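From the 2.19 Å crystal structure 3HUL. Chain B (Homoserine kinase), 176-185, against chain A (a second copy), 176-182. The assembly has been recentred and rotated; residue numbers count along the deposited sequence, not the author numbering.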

# COMPACT_ATOMS: atom_id res chain seq x y z
N PRO B 176 -22.86 10.84 -24.88
CA PRO B 176 -24.21 10.28 -24.72
C PRO B 176 -24.99 10.97 -23.59
O PRO B 176 -24.38 11.56 -22.69
CB PRO B 176 -23.96 8.80 -24.39
CG PRO B 176 -22.44 8.66 -24.21
CD PRO B 176 -21.84 9.79 -24.98
N ASP B 177 -26.32 10.93 -23.65
CA ASP B 177 -27.12 11.56 -22.62
C ASP B 177 -27.18 10.64 -21.42
O ASP B 177 -26.86 11.03 -20.31
CB ASP B 177 -28.55 11.85 -23.10
CG ASP B 177 -28.66 13.12 -23.94
OD1 ASP B 177 -27.76 13.99 -23.90
OD2 ASP B 177 -29.69 13.25 -24.64
N THR B 178 -27.63 9.41 -21.66
CA THR B 178 -27.78 8.42 -20.61
C THR B 178 -27.00 7.15 -20.97
O THR B 178 -26.40 7.06 -22.04
CB THR B 178 -29.27 8.05 -20.32
OG1 THR B 178 -29.76 7.16 -21.32
CG2 THR B 178 -30.17 9.29 -20.23
N LEU B 179 -27.04 6.19 -20.05
CA LEU B 179 -26.30 4.95 -20.15
C LEU B 179 -27.18 3.92 -19.43
O LEU B 179 -27.78 4.24 -18.41
CB LEU B 179 -24.95 5.13 -19.42
CG LEU B 179 -23.66 4.38 -19.80
CD1 LEU B 179 -23.29 4.55 -21.28
CD2 LEU B 179 -22.52 4.87 -18.93
N PRO B 180 -27.30 2.70 -19.98
CA PRO B 180 -28.03 1.65 -19.26
C PRO B 180 -27.40 1.39 -17.90
O PRO B 180 -26.17 1.41 -17.78
CB PRO B 180 -27.88 0.41 -20.14
CG PRO B 180 -26.81 0.73 -21.14
CD PRO B 180 -26.83 2.23 -21.30
N PHE B 181 -28.23 1.14 -16.90
CA PHE B 181 -27.77 0.93 -15.54
C PHE B 181 -26.60 -0.05 -15.44
O PHE B 181 -25.62 0.23 -14.76
CB PHE B 181 -28.93 0.45 -14.66
CG PHE B 181 -28.56 0.30 -13.21
CD1 PHE B 181 -28.17 -0.93 -12.71
CD2 PHE B 181 -28.59 1.40 -12.35
CE1 PHE B 181 -27.82 -1.08 -11.36
CE2 PHE B 181 -28.24 1.27 -11.01
CZ PHE B 181 -27.85 0.03 -10.51
N LYS B 182 -26.73 -1.18 -16.14
CA LYS B 182 -25.81 -2.32 -16.06
C LYS B 182 -24.42 -1.98 -16.61
O LYS B 182 -23.41 -2.57 -16.20
CB LYS B 182 -26.36 -3.48 -16.88
CG LYS B 182 -26.15 -4.87 -16.26
CD LYS B 182 -27.47 -5.55 -15.88
CE LYS B 182 -28.25 -5.98 -17.13
NZ LYS B 182 -29.38 -6.93 -16.84
N GLU B 183 -24.39 -1.07 -17.58
CA GLU B 183 -23.16 -0.71 -18.26
C GLU B 183 -22.44 0.36 -17.43
O GLU B 183 -21.22 0.34 -17.34
CB GLU B 183 -23.45 -0.23 -19.68
N ALA B 184 -23.22 1.26 -16.84
CA ALA B 184 -22.73 2.25 -15.90
C ALA B 184 -21.98 1.59 -14.74
O ALA B 184 -20.83 1.94 -14.45
CB ALA B 184 -23.88 3.08 -15.38
N VAL B 185 -22.63 0.61 -14.11
CA VAL B 185 -22.12 -0.16 -12.98
C VAL B 185 -20.81 -0.83 -13.34
O VAL B 185 -19.88 -0.81 -12.54
CB VAL B 185 -23.15 -1.23 -12.51
CG1 VAL B 185 -22.50 -2.33 -11.67
CG2 VAL B 185 -24.27 -0.56 -11.73
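Chain A, residues 176-182: PDTLPFK

The two copies meet through the same short strand, each pairing with its own counterpart, so that Leu A179 lies opposite Leu B179 at the centre of a two-stranded antiparallel ribbon only three residues long. Residues 178-180 of chain A are extended, with Leu A179 at phi/psi -136/143°, and run at 153° to strand 178-180 of chain B, the axes approaching to 4.4 Å. The central leucines form the hydrogen-bonded pair, CA to CA 5.4 Å: Leu A179 N donates to Leu B179 O and Leu B179 N to Leu A179 O, both at 2.8 Å. Thr A178 faces Pro B180 and Pro A180 faces Thr B178 in non-hydrogen-bonded pairs, with CA-CA distances of 4.1 and 3.9 Å.

The pairing extends beyond the strands to the first residue of each helix. Phe A181 N donates to Asp B177 O at 2.8 Å, and Phe B181 N reaches Asp A177 O at 3.2 Å along a nearly straight N-H...O line. Pro A180 and Pro B180, each at an N-cap position, fall in the non-hydrogen-bonded pairs, where no backbone donor is required across the ribbon, so the lack of an amide hydrogen costs the pairing nothing; the amides of Phe A181 and Phe B181 carry on the alternation.

The threonine side chains break the symmetry. Thr A178, with chi1 t, donates from OG1 to Leu B179 O at 3.0 Å, while Thr B178, with chi1 p, donates from its OG1 to Thr A178 OG1 at 3.1 Å.

Both leucine side chains lie on the same face of the ribbon. Leu A179 CD1 packs 3.9 Å from Phe B181 CD2 and 4.0 Å from Ala B184 CB, thereby reaching the chain B helix; in return, Leu B179 CD2 lies 4.1 Å from Phe A181 CD2. Pro A176 CB, 4.2 Å from Phe B181 CD2, extends this apolar packing. Together the two stretches bury 576 Å².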

# COMPACT_ATOMS: atom_id res chain seq x y z
N PRO A 176 -33.96 0.64 -11.46
CA PRO A 176 -33.61 1.75 -12.35
C PRO A 176 -33.00 1.23 -13.66
O PRO A 176 -32.03 0.49 -13.63
CB PRO A 176 -32.59 2.56 -11.54
CG PRO A 176 -32.53 1.90 -10.14
CD PRO A 176 -33.71 0.98 -10.05
N ASP A 177 -33.58 1.64 -14.78
CA ASP A 177 -33.29 1.06 -16.09
C ASP A 177 -32.06 1.67 -16.76
O ASP A 177 -31.35 1.02 -17.55
CB ASP A 177 -34.50 1.28 -17.01
CG ASP A 177 -34.64 0.22 -18.10
OD1 ASP A 177 -33.85 -0.75 -18.13
OD2 ASP A 177 -35.57 0.36 -18.93
N THR A 178 -31.82 2.94 -16.44
CA THR A 178 -30.88 3.78 -17.18
C THR A 178 -30.51 4.96 -16.29
O THR A 178 -31.26 5.31 -15.38
CB THR A 178 -31.47 4.23 -18.56
OG1 THR A 178 -30.50 4.98 -19.30
CG2 THR A 178 -32.72 5.06 -18.40
N LEU A 179 -29.34 5.55 -16.53
CA LEU A 179 -28.87 6.70 -15.76
C LEU A 179 -28.29 7.76 -16.67
O LEU A 179 -27.62 7.43 -17.65
CB LEU A 179 -27.77 6.28 -14.78
CG LEU A 179 -28.06 5.31 -13.64
CD1 LEU A 179 -26.74 4.71 -13.17
CD2 LEU A 179 -28.80 6.01 -12.49
N PRO A 180 -28.52 9.05 -16.34
CA PRO A 180 -27.79 10.08 -17.08
C PRO A 180 -26.29 9.82 -16.99
O PRO A 180 -25.76 9.56 -15.90
CB PRO A 180 -28.17 11.39 -16.37
CG PRO A 180 -28.97 11.03 -15.20
CD PRO A 180 -29.51 9.64 -15.42
N PHE A 181 -25.64 9.85 -18.14
CA PHE A 181 -24.20 9.69 -18.23
C PHE A 181 -23.46 10.38 -17.06
O PHE A 181 -22.68 9.74 -16.35
CB PHE A 181 -23.70 10.23 -19.57
CG PHE A 181 -22.25 9.92 -19.85
CD1 PHE A 181 -21.27 10.88 -19.65
CD2 PHE A 181 -21.87 8.66 -20.30
CE1 PHE A 181 -19.93 10.60 -19.90
CE2 PHE A 181 -20.52 8.36 -20.55
CZ PHE A 181 -19.56 9.33 -20.34
N LYS A 182 -23.73 11.67 -16.88
CA LYS A 182 -23.01 12.47 -15.91
C LYS A 182 -23.16 11.91 -14.49
O LYS A 182 -22.23 11.97 -13.68
CB LYS A 182 -23.49 13.93 -15.96
CG LYS A 182 -22.77 14.86 -15.01
CD LYS A 182 -23.09 16.33 -15.27
CE LYS A 182 -21.89 17.22 -14.92
NZ LYS A 182 -21.36 16.98 -13.54